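Long-range contact in restriction endonuclease S subunits (Thermoanaerobacter tengcongensis, PDB 3OKG), which probably recognises target DNA as the specificity subunit of a type I restriction-modification methyltransferase, which is composed of M and S polypeptides: residues R82-T94 with L99-G111. Sequence-based numbering, arbitrary orientation.
With SO4 (sulfate ion), chain H.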
loop_
_atom_site.group_PDB
_atom_site.type_symbol
_atom_site.label_atom_id
_atom_site.label_comp_id
_atom_site.label_asym_id
_atom_site.label_seq_id
_atom_site.Cartn_x
_atom_site.Cartn_y
_atom_site.Cartn_z
ATOM N N ARG A 82 13.420 -24.471 24.049
ATOM C CA ARG A 82 13.283 -25.817 24.602
ATOM C C ARG A 82 12.522 -26.830 23.747
ATOM O O ARG A 82 12.544 -28.019 24.057
ATOM C CB ARG A 82 12.667 -25.771 26.011
ATOM C CG ARG A 82 13.500 -25.001 27.031
ATOM C CD ARG A 82 14.745 -25.756 27.511
ATOM N NE ARG A 82 15.372 -25.033 28.620
ATOM C CZ ARG A 82 16.127 -23.944 28.493
ATOM N NH1 ARG A 82 16.398 -23.432 27.288
ATOM N NH2 ARG A 82 16.621 -23.363 29.581
ATOM N N LYS A 83 11.854 -26.385 22.686
ATOM C CA LYS A 83 11.034 -27.331 21.904
ATOM C C LYS A 83 11.802 -27.801 20.694
ATOM O O LYS A 83 12.268 -26.983 19.914
ATOM C CB LYS A 83 9.699 -26.693 21.473
ATOM C CG LYS A 83 8.718 -26.518 22.632
ATOM C CD LYS A 83 7.382 -25.919 22.184
ATOM C CE LYS A 83 6.388 -25.916 23.367
ATOM N NZ LYS A 83 5.059 -25.378 22.975
ATOM N N VAL A 84 11.916 -29.124 20.539
ATOM C CA VAL A 84 12.689 -29.699 19.453
ATOM C C VAL A 84 11.822 -29.686 18.207
ATOM O O VAL A 84 10.682 -30.121 18.247
ATOM C CB VAL A 84 13.060 -31.154 19.749
ATOM C CG1 VAL A 84 13.644 -31.812 18.521
ATOM C CG2 VAL A 84 14.022 -31.239 20.924
ATOM N N ILE A 85 12.331 -29.135 17.115
ATOM C CA ILE A 85 11.557 -29.178 15.882
ATOM C C ILE A 85 12.128 -30.191 14.905
ATOM O O ILE A 85 13.330 -30.507 14.925
ATOM C CB ILE A 85 11.447 -27.804 15.210
ATOM C CG1 ILE A 85 12.845 -27.206 14.952
ATOM C CG2 ILE A 85 10.636 -26.882 16.104
ATOM C CD1 ILE A 85 12.838 -25.794 14.307
ATOM N N ARG A 86 11.259 -30.674 14.034
ATOM C CA ARG A 86 11.644 -31.661 13.021
ATOM C C ARG A 86 11.201 -31.190 11.645
ATOM O O ARG A 86 10.244 -30.419 11.512
ATOM C CB ARG A 86 11.010 -33.021 13.333
ATOM C CG ARG A 86 11.458 -33.640 14.670
ATOM C CD ARG A 86 12.893 -34.158 14.573
ATOM N NE ARG A 86 13.360 -34.635 15.870
ATOM C CZ ARG A 86 14.626 -34.928 16.157
ATOM N NH1 ARG A 86 15.575 -34.797 15.233
ATOM N NH2 ARG A 86 14.942 -35.353 17.376
ATOM N N SER A 87 11.914 -31.639 10.615
ATOM C CA SER A 87 11.546 -31.294 9.259
ATOM C C SER A 87 10.049 -31.515 9.041
ATOM O O SER A 87 9.525 -32.588 9.338
ATOM C CB SER A 87 12.316 -32.201 8.280
ATOM O OG SER A 87 12.073 -31.773 6.958
ATOM N N GLY A 88 9.369 -30.522 8.485
ATOM C CA GLY A 88 7.957 -30.684 8.199
ATOM C C GLY A 88 7.031 -30.251 9.320
ATOM O O GLY A 88 5.809 -30.221 9.127
ATOM N N ASP A 89 7.571 -29.923 10.497
ATOM C CA ASP A 89 6.685 -29.446 11.565
ATOM C C ASP A 89 6.105 -28.109 11.109
ATOM O O ASP A 89 6.750 -27.372 10.373
ATOM C CB ASP A 89 7.431 -29.166 12.878
ATOM C CG ASP A 89 7.794 -30.432 13.645
ATOM O OD1 ASP A 89 7.287 -31.518 13.315
ATOM O OD2 ASP A 89 8.598 -30.327 14.584
ATOM N N VAL A 90 4.910 -27.784 11.586
ATOM C CA VAL A 90 4.411 -26.430 11.498
ATOM C C VAL A 90 4.580 -25.812 12.865
ATOM O O VAL A 90 4.206 -26.420 13.871
ATOM C CB VAL A 90 2.922 -26.429 11.069
ATOM C CG1 VAL A 90 2.330 -25.005 11.156
ATOM C CG2 VAL A 90 2.791 -26.998 9.640
ATOM N N ILE A 91 5.133 -24.602 12.934
ATOM C CA ILE A 91 5.190 -23.917 14.220
ATOM C C ILE A 91 4.245 -22.731 14.178
ATOM O O ILE A 91 4.222 -21.977 13.226
ATOM C CB ILE A 91 6.629 -23.479 14.583
ATOM C CG1 ILE A 91 7.243 -22.698 13.416
ATOM C CG2 ILE A 91 7.495 -24.719 14.781
ATOM C CD1 ILE A 91 8.624 -22.052 13.766
ATOM N N PHE A 92 3.470 -22.570 15.238
ATOM C CA PHE A 92 2.339 -21.646 15.242
ATOM C C PHE A 92 2.422 -20.819 16.536
ATOM O O PHE A 92 2.283 -21.373 17.624
ATOM C CB PHE A 92 1.058 -22.504 15.262
ATOM C CG PHE A 92 -0.214 -21.701 15.306
ATOM C CD1 PHE A 92 -0.968 -21.514 14.159
ATOM C CD2 PHE A 92 -0.666 -21.156 16.514
ATOM C CE1 PHE A 92 -2.143 -20.788 14.199
ATOM C CE2 PHE A 92 -1.838 -20.432 16.559
ATOM C CZ PHE A 92 -2.580 -20.242 15.402
ATOM N N ALA A 93 2.726 -19.532 16.435
ATOM C CA ALA A 93 2.926 -18.737 17.655
ATOM C C ALA A 93 1.606 -18.644 18.410
ATOM O O ALA A 93 0.573 -18.362 17.803
ATOM C CB ALA A 93 3.433 -17.350 17.314
ATOM N N THR A 94 1.633 -18.897 19.721
ATOM C CA THR A 94 0.415 -18.796 20.515
ATOM C C THR A 94 0.171 -17.367 21.013
ATOM O O THR A 94 -0.936 -17.034 21.366
ATOM C CB THR A 94 0.383 -19.796 21.667
ATOM O OG1 THR A 94 1.586 -19.682 22.454
ATOM C CG2 THR A 94 0.270 -21.205 21.103
ATOM N N LEU A 99 -1.159 -12.337 13.995
ATOM C CA LEU A 99 -0.014 -11.830 13.240
ATOM C C LEU A 99 0.462 -12.853 12.177
ATOM O O LEU A 99 1.122 -12.493 11.223
ATOM C CB LEU A 99 1.134 -11.460 14.180
ATOM C CG LEU A 99 0.936 -10.233 15.078
ATOM C CD1 LEU A 99 2.115 -10.017 16.035
ATOM C CD2 LEU A 99 0.691 -9.001 14.236
ATOM N N LYS A 100 0.110 -14.114 12.381
ATOM C CA LYS A 100 0.482 -15.220 11.491
ATOM C C LYS A 100 1.974 -15.506 11.516
ATOM O O LYS A 100 2.584 -15.808 10.485
ATOM C CB LYS A 100 0.022 -14.981 10.048
ATOM C CG LYS A 100 -1.406 -14.481 9.922
ATOM C CD LYS A 100 -2.417 -15.546 10.150
ATOM C CE LYS A 100 -3.804 -15.025 9.687
ATOM N NZ LYS A 100 -4.861 -16.057 9.862
ATOM N N ASN A 101 2.560 -15.440 12.702
ATOM C CA ASN A 101 3.896 -15.990 12.884
ATOM C C ASN A 101 3.796 -17.508 12.881
ATOM O O ASN A 101 3.779 -18.178 13.917
ATOM C CB ASN A 101 4.525 -15.427 14.164
ATOM C CG ASN A 101 4.899 -13.976 13.992
ATOM O OD1 ASN A 101 4.467 -13.113 14.753
ATOM N ND2 ASN A 101 5.671 -13.694 12.943
ATOM N N ILE A 102 3.699 -18.055 11.677
ATOM C CA ILE A 102 3.358 -19.457 11.513
ATOM C C ILE A 102 4.181 -19.926 10.335
ATOM O O ILE A 102 4.161 -19.266 9.300
ATOM C CB ILE A 102 1.881 -19.611 11.132
ATOM C CG1 ILE A 102 0.968 -19.058 12.255
ATOM C CG2 ILE A 102 1.559 -21.087 10.809
ATOM C CD1 ILE A 102 -0.456 -18.788 11.770
ATOM N N ALA A 103 4.880 -21.055 10.463
ATOM C CA ALA A 103 5.851 -21.416 9.416
ATOM C C ALA A 103 6.063 -22.887 9.361
ATOM O O ALA A 103 5.801 -23.583 10.334
ATOM C CB ALA A 103 7.171 -20.728 9.689
ATOM N N LEU A 104 6.580 -23.347 8.223
ATOM C CA LEU A 104 6.879 -24.760 8.010
ATOM C C LEU A 104 8.366 -24.968 8.180
ATOM O O LEU A 104 9.164 -24.220 7.634
ATOM C CB LEU A 104 6.474 -25.168 6.596
ATOM C CG LEU A 104 6.755 -26.612 6.152
ATOM C CD1 LEU A 104 5.872 -27.599 6.943
ATOM C CD2 LEU A 104 6.523 -26.735 4.645
ATOM N N VAL A 105 8.739 -25.957 8.969
ATOM C CA VAL A 105 10.142 -26.158 9.288
ATOM C C VAL A 105 10.812 -26.910 8.128
ATOM O O VAL A 105 10.379 -28.009 7.779
ATOM C CB VAL A 105 10.292 -26.966 10.600
ATOM C CG1 VAL A 105 11.789 -27.303 10.868
ATOM C CG2 VAL A 105 9.675 -26.187 11.789
ATOM N N PRO A 106 11.834 -26.313 7.521
ATOM C CA PRO A 106 12.534 -26.945 6.394
ATOM C C PRO A 106 13.388 -28.112 6.875
ATOM O O PRO A 106 13.533 -28.275 8.086
ATOM C CB PRO A 106 13.427 -25.820 5.867
ATOM C CG PRO A 106 13.671 -24.954 7.051
ATOM C CD PRO A 106 12.408 -25.000 7.862
ATOM N N PRO A 107 13.943 -28.913 5.966
ATOM C CA PRO A 107 14.754 -30.045 6.423
ATOM C C PRO A 107 16.077 -29.621 7.064
ATOM O O PRO A 107 16.537 -30.320 7.960
ATOM C CB PRO A 107 14.938 -30.886 5.136
ATOM C CG PRO A 107 14.476 -30.000 4.008
ATOM C CD PRO A 107 13.433 -29.118 4.595
ATOM N N ASP A 108 16.652 -28.494 6.643
ATOM C CA ASP A 108 17.915 -28.019 7.201
ATOM C C ASP A 108 17.805 -27.753 8.704
ATOM O O ASP A 108 18.796 -27.767 9.415
ATOM C CB ASP A 108 18.417 -26.769 6.444
ATOM C CG ASP A 108 17.306 -26.075 5.629
ATOM O OD1 ASP A 108 16.612 -26.747 4.795
ATOM O OD2 ASP A 108 17.147 -24.841 5.812
ATOM N N LEU A 109 16.585 -27.557 9.194
ATOM C CA LEU A 109 16.374 -27.242 10.614
ATOM C C LEU A 109 15.918 -28.453 11.453
ATOM O O LEU A 109 15.531 -28.307 12.611
ATOM C CB LEU A 109 15.366 -26.084 10.754
ATOM C CG LEU A 109 15.916 -24.736 10.319
ATOM C CD1 LEU A 109 14.916 -23.586 10.514
ATOM C CD2 LEU A 109 17.201 -24.473 11.093
ATOM N N ASP A 110 15.969 -29.644 10.878
ATOM C CA ASP A 110 15.613 -30.845 11.625
ATOM C C ASP A 110 16.455 -31.011 12.887
ATOM O O ASP A 110 17.684 -30.928 12.843
ATOM C CB ASP A 110 15.758 -32.101 10.751
ATOM C CG ASP A 110 15.096 -33.318 11.381
ATOM O OD1 ASP A 110 13.851 -33.399 11.389
ATOM O OD2 ASP A 110 15.817 -34.192 11.897
ATOM N N GLY A 111 15.790 -31.232 14.009
ATOM C CA GLY A 111 16.470 -31.488 15.258
ATOM C C GLY A 111 16.951 -30.231 15.937
ATOM O O GLY A 111 17.641 -30.297 16.957
HETATM S S SO4 H . 11.355 -36.267 18.740
HETATM O O1 SO4 H . 12.059 -37.349 19.428
HETATM O O2 SO4 H . 11.422 -36.502 17.298
HETATM O O3 SO4 H . 9.953 -36.240 19.174
HETATM O O4 SO4 H . 11.990 -34.983 19.050
#
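The carboxylate of Asp110 meets two consecutive residues of the opposing segment, one through each oxygen. Its OD1 accepts the backbone N-H of Ser87 through the anti lone pair, with OD1 to N 2.7 Å and a nearly straight N-H...O angle of 165°. OD2 forms a weaker salt bridge with Arg86, 3.4 Å from NH1 at the guanidinium edge, the two planes being turned 45° apart. With chi1 at -167°, Asp110 CG stands opposite the backbone N, which carries the carboxylate toward the turn. An alanine here would probably leave the Ser87 N-H without its acceptor and, with no carboxylate facing Arg86 NH1, set the guanidinium freer to turn. The far side of that guanidinium holds a sulfate, probably from the crystallisation liquor, through weak bonds from NE and NH2.

Next to this pair, Gly111 N reaches Ile85 O at 2.7 Å. Arg86 to Asp89 form a type II turn, whose Gly88 N donates to Val105 O at 2.8 Å. Beside the turn, the side chain of Val105 packs CG1 on Ile85 CD1 (3.9 Å) and CG2 on Ile91 CG2. Beyond the turn, strands 90-93 and 102-104 pair as an antiparallel hairpin; Ile91 and Ala103 form the hydrogen-bonded pair. On the face bearing Val90 and Leu104, Phe92 and Ile102 lie side by side, Phe92 CE1 lying 3.6 Å from Ile102 CD1.

Within the specificity domain, strand 90-93 is central in a three-stranded sheet between 102-104 and 118-121, while Ile85 and Ile91 pack against strands 50-54 and 113-115.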